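Long-range contacts in HIAXHD3 (Humicola insolens, PDB 3ZXK), which removes alpha-L-arabinofuranose side chains, probably from xylan, as an exo-acting GH43 glycoside hydrolase, a scaffold into which endo-xylanase activity has been engineered: residues 35-40 with 333-339; 215-219 with 285-289; 370-376 with 508-513. The contacts are given in a common frame with arbitrary orientation. Numbering follows the deposited sequence.

Contact 1 (35-40 with 333-339); sequences TFAYSP and WEWNHNP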
loop_
_atom_site.group_PDB
_atom_site.type_symbol
_atom_site.label_atom_id
_atom_site.label_comp_id
_atom_site.label_asym_id
_atom_site.label_seq_id
_atom_site.Cartn_x
_atom_site.Cartn_y
_atom_site.Cartn_z
ATOM N N THR A 35 4.203 -1.306 -2.379
ATOM C CA THR A 35 4.577 -0.509 -1.213
ATOM C C THR A 35 5.926 0.199 -1.297
ATOM O O THR A 35 6.347 0.776 -0.323
ATOM C CB THR A 35 4.614 -1.394 0.044
ATOM O OG1 THR A 35 5.115 -2.689 -0.319
ATOM C CG2 THR A 35 3.184 -1.564 0.644
ATOM N N PHE A 36 6.611 0.146 -2.438
ATOM C CA PHE A 36 7.847 0.947 -2.587
ATOM C C PHE A 36 8.867 0.575 -1.493
ATOM O O PHE A 36 9.194 -0.613 -1.366
ATOM C CB PHE A 36 7.502 2.455 -2.752
ATOM C CG PHE A 36 6.613 2.682 -3.951
ATOM C CD1 PHE A 36 5.219 2.511 -3.873
ATOM C CD2 PHE A 36 7.193 2.935 -5.205
ATOM C CE1 PHE A 36 4.425 2.641 -5.015
ATOM C CE2 PHE A 36 6.403 3.063 -6.345
ATOM C CZ PHE A 36 5.022 2.927 -6.239
ATOM N N ALA A 37 9.340 1.541 -0.719
ATOM C CA ALA A 37 10.331 1.270 0.325
ATOM C C ALA A 37 9.714 1.097 1.716
ATOM O O ALA A 37 10.430 1.042 2.713
ATOM C CB ALA A 37 11.422 2.350 0.336
ATOM N N TYR A 38 8.396 0.961 1.793
ATOM C CA TYR A 38 7.744 0.694 3.089
ATOM C C TYR A 38 7.903 -0.783 3.484
ATOM O O TYR A 38 7.943 -1.658 2.640
ATOM C CB TYR A 38 6.283 1.160 3.043
ATOM C CG TYR A 38 6.212 2.696 2.931
ATOM C CD1 TYR A 38 6.242 3.488 4.053
ATOM C CD2 TYR A 38 6.136 3.344 1.678
ATOM C CE1 TYR A 38 6.192 4.888 3.964
ATOM C CE2 TYR A 38 6.089 4.726 1.564
ATOM C CZ TYR A 38 6.106 5.506 2.719
ATOM O OH TYR A 38 6.062 6.902 2.642
ATOM N N SER A 39 8.108 -1.034 4.756
ATOM C CA SER A 39 8.531 -2.362 5.225
ATOM C C SER A 39 7.742 -2.744 6.482
ATOM O O SER A 39 7.811 -2.026 7.484
ATOM C CB SER A 39 10.019 -2.294 5.585
ATOM O OG SER A 39 10.464 -3.550 6.107
ATOM N N PRO A 40 7.039 -3.886 6.499
ATOM C CA PRO A 40 6.977 -4.947 5.516
ATOM C C PRO A 40 6.327 -4.470 4.229
ATOM O O PRO A 40 5.569 -3.494 4.220
ATOM C CB PRO A 40 6.102 -6.028 6.204
ATOM C CG PRO A 40 5.305 -5.282 7.200
ATOM C CD PRO A 40 6.224 -4.200 7.693
ATOM N N TRP A 333 0.348 -1.433 9.942
ATOM C CA TRP A 333 1.583 -0.661 10.122
ATOM C C TRP A 333 2.679 -1.091 9.211
ATOM O O TRP A 333 2.875 -2.303 8.965
ATOM C CB TRP A 333 2.085 -0.816 11.537
ATOM C CG TRP A 333 1.159 -0.272 12.578
ATOM C CD1 TRP A 333 0.358 -0.990 13.467
ATOM C CD2 TRP A 333 0.972 1.130 12.925
ATOM N NE1 TRP A 333 -0.318 -0.127 14.314
ATOM C CE2 TRP A 333 0.006 1.164 14.019
ATOM C CE3 TRP A 333 1.470 2.325 12.435
ATOM C CZ2 TRP A 333 -0.404 2.365 14.608
ATOM C CZ3 TRP A 333 1.058 3.524 13.030
ATOM C CH2 TRP A 333 0.136 3.537 14.094
ATOM N N GLU A 334 3.406 -0.090 8.708
ATOM C CA GLU A 334 4.614 -0.323 7.914
ATOM C C GLU A 334 5.638 0.736 8.226
ATOM O O GLU A 334 5.312 1.934 8.322
ATOM C CB GLU A 334 4.313 -0.270 6.400
ATOM C CG GLU A 334 3.404 -1.387 5.858
ATOM C CD GLU A 334 2.723 -1.092 4.533
ATOM O OE1 GLU A 334 3.011 -0.068 3.859
ATOM O OE2 GLU A 334 1.870 -1.918 4.131
ATOM N N TRP A 335 6.882 0.318 8.380
ATOM C CA TRP A 335 7.961 1.258 8.625
ATOM C C TRP A 335 8.377 1.954 7.352
ATOM O O TRP A 335 8.211 1.395 6.275
ATOM C CB TRP A 335 9.167 0.504 9.134
ATOM C CG TRP A 335 8.980 -0.265 10.403
ATOM C CD1 TRP A 335 8.760 -1.627 10.544
ATOM C CD2 TRP A 335 9.100 0.265 11.758
ATOM N NE1 TRP A 335 8.686 -1.965 11.880
ATOM C CE2 TRP A 335 8.877 -0.869 12.656
ATOM C CE3 TRP A 335 9.303 1.543 12.303
ATOM C CZ2 TRP A 335 8.923 -0.731 14.033
ATOM C CZ3 TRP A 335 9.338 1.675 13.695
ATOM C CH2 TRP A 335 9.152 0.553 14.541
ATOM N N ASN A 336 8.919 3.173 7.462
ATOM C CA ASN A 336 9.595 3.834 6.343
ATOM C C ASN A 336 11.004 3.220 6.208
ATOM O O ASN A 336 11.855 3.456 7.051
ATOM C CB ASN A 336 9.672 5.341 6.605
ATOM C CG ASN A 336 10.600 6.036 5.632
ATOM O OD1 ASN A 336 10.709 5.615 4.482
ATOM N ND2 ASN A 336 11.288 7.070 6.086
ATOM N N HIS A 337 11.228 2.399 5.173
ATOM C CA HIS A 337 12.433 1.530 5.040
ATOM C C HIS A 337 12.461 0.450 6.127
ATOM O O HIS A 337 11.649 0.486 7.045
ATOM C CB HIS A 337 13.750 2.341 4.991
ATOM C CG HIS A 337 13.910 3.231 3.756
ATOM N ND1 HIS A 337 13.107 4.276 3.480
ATOM C CD2 HIS A 337 14.882 3.211 2.755
ATOM C CE1 HIS A 337 13.520 4.878 2.345
ATOM N NE2 HIS A 337 14.625 4.255 1.921
ATOM N N ASN A 338 13.338 -0.536 6.013
ATOM C CA ASN A 338 13.426 -1.566 7.033
ATOM C C ASN A 338 13.776 -0.944 8.372
ATOM O O ASN A 338 14.601 -0.011 8.459
ATOM C CB ASN A 338 14.504 -2.582 6.717
ATOM C CG ASN A 338 14.138 -3.490 5.588
ATOM O OD1 ASN A 338 12.965 -3.806 5.356
ATOM N ND2 ASN A 338 15.154 -3.951 4.896
ATOM N N PRO A 339 13.153 -1.454 9.437
ATOM C CA PRO A 339 13.451 -0.945 10.760
ATOM C C PRO A 339 14.793 -1.472 11.302
ATOM O O PRO A 339 15.276 -2.534 10.855
ATOM C CB PRO A 339 12.275 -1.491 11.585
ATOM C CG PRO A 339 11.969 -2.790 10.940
ATOM C CD PRO A 339 12.113 -2.492 9.470
#
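Two short strands, one from the GH43 domain and one from the C-terminal beta-sandwich, meet in an antiparallel bridge. Ser39 and Trp335 are its hydrogen-bonded pair (Ser39 N to Trp335 O 2.9 Å, Trp335 N to Ser39 O 2.7 Å). The t rotamer of Ser39 lets OG donate to Asn338 OD1 at 2.6 Å; Asn338, with CA-to-CB pointing away, in its m rotamer brings the amide back. On the other face Tyr38 (m) sets its ring beside Asn336 (t), with Tyr38 CE1 4.4 Å from Asn336 CB, and bonds Tyr504 through its hydroxyl. Asn336 OD1 accepts a 2.9 Å hydrogen bond from His337 ND1 and His337 NE2 engages Ala78, holding both ring nitrogens, and Ala37 CB lies over one face, 4.0 Å from the His337 ring centroid. Glu334 sends OE1 to 3.6 Å from Thr35 CG2 and from Tyr38 CB, its carboxylate held by Arg375, Arg509 and His58. Buried polar groups are thus matched to specific partners, implying a domain interface defined by directional bonds as well as fit.

Contact 2 (215-219 with 285-289); sequences YVLRS and DGWPE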
loop_
_atom_site.group_PDB
_atom_site.type_symbol
_atom_site.label_atom_id
_atom_site.label_comp_id
_atom_site.label_asym_id
_atom_site.label_seq_id
_atom_site.Cartn_x
_atom_site.Cartn_y
_atom_site.Cartn_z
ATOM N N TYR A 215 -6.438 -2.176 -21.651
ATOM C CA TYR A 215 -6.710 -3.045 -22.788
ATOM C C TYR A 215 -6.786 -4.480 -22.336
ATOM O O TYR A 215 -6.138 -4.878 -21.371
ATOM C CB TYR A 215 -5.661 -2.867 -23.899
ATOM C CG TYR A 215 -5.494 -1.432 -24.383
ATOM C CD1 TYR A 215 -6.599 -0.618 -24.631
ATOM C CD2 TYR A 215 -4.232 -0.901 -24.601
ATOM C CE1 TYR A 215 -6.447 0.692 -25.078
ATOM C CE2 TYR A 215 -4.062 0.399 -25.052
ATOM C CZ TYR A 215 -5.178 1.192 -25.294
ATOM O OH TYR A 215 -5.033 2.492 -25.731
ATOM N N VAL A 216 -7.635 -5.245 -22.998
ATOM C CA VAL A 216 -7.644 -6.684 -22.804
ATOM C C VAL A 216 -6.989 -7.327 -24.008
ATOM O O VAL A 216 -7.362 -7.045 -25.150
ATOM C CB VAL A 216 -9.051 -7.266 -22.461
ATOM C CG1 VAL A 216 -10.150 -6.744 -23.382
ATOM C CG2 VAL A 216 -8.993 -8.801 -22.462
ATOM N N LEU A 217 -5.959 -8.129 -23.769
ATOM C CA LEU A 217 -5.306 -8.874 -24.856
ATOM C C LEU A 217 -5.716 -10.339 -24.784
ATOM O O LEU A 217 -5.853 -10.872 -23.691
ATOM C CB LEU A 217 -3.781 -8.797 -24.744
ATOM C CG LEU A 217 -3.172 -7.457 -24.355
ATOM C CD1 LEU A 217 -1.661 -7.591 -24.281
ATOM C CD2 LEU A 217 -3.607 -6.400 -25.329
ATOM N N ARG A 218 -5.873 -10.983 -25.940
ATOM C CA ARG A 218 -6.207 -12.411 -26.004
ATOM C C ARG A 218 -5.293 -13.098 -27.019
ATOM O O ARG A 218 -5.038 -12.571 -28.128
ATOM C CB ARG A 218 -7.678 -12.617 -26.379
ATOM C CG ARG A 218 -8.162 -14.072 -26.247
ATOM C CD ARG A 218 -9.629 -14.190 -26.613
ATOM N NE ARG A 218 -9.808 -14.096 -28.064
ATOM C CZ ARG A 218 -10.996 -14.083 -28.663
ATOM N NH1 ARG A 218 -12.102 -14.160 -27.924
ATOM N NH2 ARG A 218 -11.080 -14.009 -29.986
ATOM N N SER A 219 -4.833 -14.290 -26.661
ATOM C CA SER A 219 -3.886 -15.013 -27.517
ATOM C C SER A 219 -4.613 -15.462 -28.778
ATOM O O SER A 219 -5.694 -16.060 -28.700
ATOM C CB SER A 219 -3.356 -16.245 -26.806
ATOM O OG SER A 219 -2.626 -17.038 -27.726
ATOM N N ASP A 285 -18.427 -13.497 -28.717
ATOM C CA ASP A 285 -17.142 -13.844 -29.344
ATOM C C ASP A 285 -15.946 -13.965 -28.361
ATOM O O ASP A 285 -14.796 -14.094 -28.791
ATOM C CB ASP A 285 -16.823 -13.017 -30.621
ATOM C CG ASP A 285 -16.683 -11.523 -30.370
ATOM O OD1 ASP A 285 -16.763 -11.074 -29.206
ATOM O OD2 ASP A 285 -16.490 -10.786 -31.385
ATOM N N GLY A 286 -16.221 -13.926 -27.053
ATOM C CA GLY A 286 -15.223 -14.285 -26.036
ATOM C C GLY A 286 -14.364 -13.161 -25.489
ATOM O O GLY A 286 -13.202 -13.389 -25.127
ATOM N N TRP A 287 -14.935 -11.967 -25.363
ATOM C CA TRP A 287 -14.201 -10.839 -24.789
ATOM C C TRP A 287 -14.948 -10.241 -23.634
ATOM O O TRP A 287 -16.182 -10.224 -23.651
ATOM C CB TRP A 287 -14.005 -9.779 -25.843
ATOM C CG TRP A 287 -13.112 -10.177 -26.973
ATOM C CD1 TRP A 287 -13.460 -10.854 -28.125
ATOM C CD2 TRP A 287 -11.683 -9.926 -27.081
ATOM N NE1 TRP A 287 -12.367 -11.012 -28.948
ATOM C CE2 TRP A 287 -11.263 -10.483 -28.372
ATOM C CE3 TRP A 287 -10.735 -9.283 -26.278
ATOM C CZ2 TRP A 287 -9.948 -10.387 -28.825
ATOM C CZ3 TRP A 287 -9.410 -9.211 -26.739
ATOM C CH2 TRP A 287 -9.026 -9.752 -27.980
ATOM N N PRO A 288 -14.230 -9.717 -22.628
ATOM C CA PRO A 288 -14.934 -9.085 -21.504
ATOM C C PRO A 288 -15.205 -7.607 -21.774
ATOM O O PRO A 288 -14.423 -6.955 -22.468
ATOM C CB PRO A 288 -13.939 -9.220 -20.339
ATOM C CG PRO A 288 -12.587 -9.195 -21.005
ATOM C CD PRO A 288 -12.777 -9.834 -22.376
ATOM N N GLU A 289 -16.326 -7.113 -21.252
ATOM C CA GLU A 289 -16.688 -5.683 -21.334
ATOM C C GLU A 289 -17.194 -5.177 -19.996
ATOM O O GLU A 289 -17.919 -5.891 -19.293
ATOM C CB GLU A 289 -17.773 -5.451 -22.399
ATOM C CG GLU A 289 -17.284 -5.679 -23.822
ATOM C CD GLU A 289 -18.379 -5.536 -24.874
ATOM O OE1 GLU A 289 -19.588 -5.553 -24.509
ATOM O OE2 GLU A 289 -18.045 -5.424 -26.084
HETATM O O HOH W 1 -13.808 -15.309 -31.152
HETATM O O HOH W 2 -13.375 -12.394 -31.324
#
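This is a blade-to-blade contact in the five-bladed beta-propeller of the GH43 domain, out toward its periphery. Strand 213-219 belongs to the blade built from residues 192-235, while 285-289 turns into the last, outermost strand of the next blade, 288-290. No backbone hydrogen bonds link the two segments, and their closest CA pair, Val216 and Pro288, is 7.8 Å apart; side chains bridge the gap.

Trp287 is the wedge. Its indole reaches across to the strand, with CZ3 3.4 Å from Val216 O and CE3 3.9 Å from Val216 CG1, and Val216 CG2 touches Pro288 CG at 3.9 Å. Arg218 lies over one face of the indole: its CB makes a CH-pi contact 4.0 Å from the six-membered ring centroid, and its guanidinium carries on over the same face near NE1. Arg231 adds a cation-pi contact to the same tryptophan and a salt bridge to Asp285, whose OD1 bonds Thr283 OG1.

Beyond the indole, Arg218 NH1 clamps the turn, donating to Asp285 O at 2.8 Å and more weakly to Gly286 O at 3.1 Å. Gly286, with phi/psi of 91/35°, cannot carry a side chain here: an ideal CB would lie 2.8 Å from Arg218 NH1. Two waters link Arg218 NH2 to Asp285 O, the second only weakly at Asp285; that one also accepts a 2.9 Å hydrogen bond from Trp287 NE1.

Contact 3 (370-376 with 508-513); sequences NTLTRRI and YRFGVF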
loop_
_atom_site.group_PDB
_atom_site.type_symbol
_atom_site.label_atom_id
_atom_site.label_comp_id
_atom_site.label_asym_id
_atom_site.label_seq_id
_atom_site.Cartn_x
_atom_site.Cartn_y
_atom_site.Cartn_z
ATOM N N ASN A 370 13.211 4.012 11.625
ATOM C CA ASN A 370 12.150 3.657 12.573
ATOM C C ASN A 370 11.038 4.684 12.686
ATOM O O ASN A 370 10.489 4.900 13.739
ATOM C CB ASN A 370 12.725 3.272 13.972
ATOM C CG ASN A 370 13.489 1.951 13.938
ATOM O OD1 ASN A 370 13.842 1.447 12.863
ATOM N ND2 ASN A 370 13.737 1.377 15.106
ATOM N N THR A 371 10.666 5.285 11.562
ATOM C CA THR A 371 9.390 5.983 11.452
ATOM C C THR A 371 8.300 4.963 11.063
ATOM O O THR A 371 8.412 4.302 10.046
ATOM C CB THR A 371 9.509 7.154 10.459
ATOM O OG1 THR A 371 10.478 8.076 10.938
ATOM C CG2 THR A 371 8.168 7.889 10.289
ATOM N N LEU A 372 7.278 4.834 11.907
ATOM C CA LEU A 372 6.232 3.814 11.734
ATOM C C LEU A 372 5.030 4.511 11.124
ATOM O O LEU A 372 4.570 5.527 11.656
ATOM C CB LEU A 372 5.846 3.238 13.082
ATOM C CG LEU A 372 4.933 1.997 13.030
ATOM C CD1 LEU A 372 5.587 0.748 12.436
ATOM C CD2 LEU A 372 4.357 1.635 14.400
ATOM N N THR A 373 4.520 3.969 10.026
ATOM C CA THR A 373 3.479 4.648 9.246
ATOM C C THR A 373 2.258 3.774 8.999
ATOM O O THR A 373 2.284 2.519 9.137
ATOM C CB THR A 373 4.014 5.164 7.888
ATOM O OG1 THR A 373 4.198 4.077 6.974
ATOM C CG2 THR A 373 5.341 5.939 8.062
ATOM N N ARG A 374 1.184 4.431 8.600
ATOM C CA ARG A 374 -0.017 3.736 8.191
ATOM C C ARG A 374 -0.863 4.618 7.279
ATOM O O ARG A 374 -0.740 5.838 7.288
ATOM C CB ARG A 374 -0.823 3.212 9.375
ATOM C CG ARG A 374 -1.368 4.308 10.280
ATOM C CD ARG A 374 -1.967 3.686 11.527
ATOM N NE ARG A 374 -3.282 3.109 11.274
ATOM C CZ ARG A 374 -3.785 2.073 11.942
ATOM N NH1 ARG A 374 -3.062 1.453 12.871
ATOM N NH2 ARG A 374 -5.002 1.639 11.671
ATOM N N ARG A 375 -1.696 3.964 6.482
ATOM C CA ARG A 375 -2.525 4.627 5.457
ATOM C C ARG A 375 -3.620 5.456 6.088
ATOM O O ARG A 375 -4.163 5.080 7.112
ATOM C CB ARG A 375 -3.135 3.595 4.510
ATOM C CG ARG A 375 -2.079 2.873 3.713
ATOM C CD ARG A 375 -2.639 1.616 3.066
ATOM N NE ARG A 375 -1.591 0.891 2.344
ATOM C CZ ARG A 375 -0.681 0.093 2.922
ATOM N NH1 ARG A 375 -0.713 -0.142 4.248
ATOM N NH2 ARG A 375 0.220 -0.534 2.153
ATOM N N ILE A 376 -3.923 6.589 5.462
ATOM C CA ILE A 376 -5.049 7.433 5.864
ATOM C C ILE A 376 -6.301 6.949 5.095
ATOM O O ILE A 376 -6.258 6.807 3.864
ATOM C CB ILE A 376 -4.749 8.922 5.524
ATOM C CG1 ILE A 376 -3.490 9.445 6.281
ATOM C CG2 ILE A 376 -5.968 9.789 5.860
ATOM C CD1 ILE A 376 -2.980 10.792 5.795
ATOM N N TYR A 508 -0.302 10.200 1.099
ATOM C CA TYR A 508 0.024 10.689 2.420
ATOM C C TYR A 508 -0.276 9.654 3.478
ATOM O O TYR A 508 -1.334 8.976 3.420
ATOM C CB TYR A 508 -0.775 11.946 2.738
ATOM C CG TYR A 508 -0.057 13.202 2.304
ATOM C CD1 TYR A 508 0.915 13.790 3.116
ATOM C CD2 TYR A 508 -0.316 13.787 1.066
ATOM C CE1 TYR A 508 1.566 14.955 2.731
ATOM C CE2 TYR A 508 0.355 14.958 0.651
ATOM C CZ TYR A 508 1.316 15.531 1.494
ATOM O OH TYR A 508 1.979 16.676 1.145
ATOM N N ARG A 509 0.606 9.572 4.471
ATOM C CA ARG A 509 0.393 8.639 5.601
ATOM C C ARG A 509 0.423 9.350 6.948
ATOM O O ARG A 509 0.937 10.473 7.061
ATOM C CB ARG A 509 1.461 7.521 5.591
ATOM C CG ARG A 509 1.288 6.606 4.405
ATOM C CD ARG A 509 2.232 5.449 4.514
ATOM N NE ARG A 509 1.896 4.458 3.496
ATOM C CZ ARG A 509 2.231 3.172 3.568
ATOM N NH1 ARG A 509 2.916 2.723 4.623
ATOM N NH2 ARG A 509 1.886 2.346 2.608
ATOM N N PHE A 510 -0.134 8.675 7.958
ATOM C CA PHE A 510 0.061 9.038 9.364
ATOM C C PHE A 510 1.299 8.285 9.871
ATOM O O PHE A 510 1.495 7.106 9.545
ATOM C CB PHE A 510 -1.108 8.584 10.260
ATOM C CG PHE A 510 -2.416 9.296 10.022
ATOM C CD1 PHE A 510 -2.501 10.692 9.949
ATOM C CD2 PHE A 510 -3.580 8.556 9.978
ATOM C CE1 PHE A 510 -3.738 11.314 9.781
ATOM C CE2 PHE A 510 -4.823 9.168 9.812
ATOM C CZ PHE A 510 -4.893 10.548 9.709
ATOM N N GLY A 511 2.142 8.948 10.645
ATOM C CA GLY A 511 3.286 8.266 11.206
ATOM C C GLY A 511 3.733 8.781 12.542
ATOM O O GLY A 511 3.353 9.868 12.967
ATOM N N VAL A 512 4.546 7.966 13.213
ATOM C CA VAL A 512 5.182 8.359 14.465
ATOM C C VAL A 512 6.689 8.153 14.299
ATOM O O VAL A 512 7.125 7.155 13.706
ATOM C CB VAL A 512 4.604 7.602 15.687
ATOM C CG1 VAL A 512 4.619 6.087 15.518
ATOM C CG2 VAL A 512 5.289 8.070 16.971
ATOM N N PHE A 513 7.467 9.125 14.759
ATOM C CA PHE A 513 8.929 9.108 14.596
ATOM C C PHE A 513 9.621 9.450 15.902
ATOM O O PHE A 513 9.024 10.040 16.810
ATOM C CB PHE A 513 9.356 10.100 13.511
ATOM C CG PHE A 513 9.108 11.562 13.869
ATOM C CD1 PHE A 513 7.867 12.154 13.605
ATOM C CD2 PHE A 513 10.094 12.327 14.501
ATOM C CE1 PHE A 513 7.636 13.483 13.933
ATOM C CE2 PHE A 513 9.871 13.657 14.803
ATOM C CZ PHE A 513 8.631 14.223 14.549
HETATM O O HOH W 3 -2.273 6.576 2.837
#
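Gly511 is the hollow in the middle of this strand pair. Opposite it Thr373 closes to a CA-CA distance of 4.1 Å, whereas the flanking pairs Leu372-Val512 and Arg374-Phe510 stand at 5.4 Å; an ideal CB on Gly511 would be tight against Thr373 CG2 and Leu372 O. The flanking pairs carry the hydrogen bonds: Leu372 N to Val512 O and Val512 N to Leu372 O, both 2.9 Å, then Arg374 N to Phe510 O (2.9 Å) and Phe510 N to Arg374 O (3.0 Å). The strands run antiparallel at 161°, inside one sheet of the concanavalin A-like beta-sandwich. Leu372, Arg374, Phe510 and Val512 share the face turned to the other sheet, where Phe510 meets Phe529, Met531 and Ile461.

At one end Ile376 is the bump. Its CG1 sits over the Phe510 ring, 3.6 Å from the centroid and 5° off the normal, and its CD1 fits against Tyr508, 3.4 Å from Tyr508 O and 3.9 Å from Tyr508 CB. A water bridges Ile376 N (3.1 Å) and Tyr508 O (2.6 Å).

On the Thr373 face Arg509 reaches crosswise to strand 372-375, and its NH1 donates at 3.0 Å to Thr373 OG1, which also bonds Glu334 O. Arg375 CG lies over one face of the Arg509 guanidinium. The like-charged Arg375 NH2 and Arg509 NH2 approach to 3.4 Å; both side chains are salt-bridged to Glu334, and Arg375 NE bonds Asp16 O.

Contacts 1 and 3 are neighbours, their centres about 10 Å apart, and belong to one antiparallel sheet of the C-terminal sandwich in the order 38-39, 334-336, 372-375, 509-516. Glu334 O bonds Thr373 OG1 (2.8 Å) and Asn336 N bonds Thr371 O (2.9 Å), joining 334-336 to 372-375; contact 1 then adds strand 38-39 of the GH43 domain as the outermost strand. Contact 2 lies in the propeller, its centre about 37 Å from that of contact 1 and about 40 Å from that of contact 3. In sequence it is nested within the loop closed by contact 1; contact 3 follows. Contact 1 therefore joins two domains, while contacts 2 and 3 each tie parts of one.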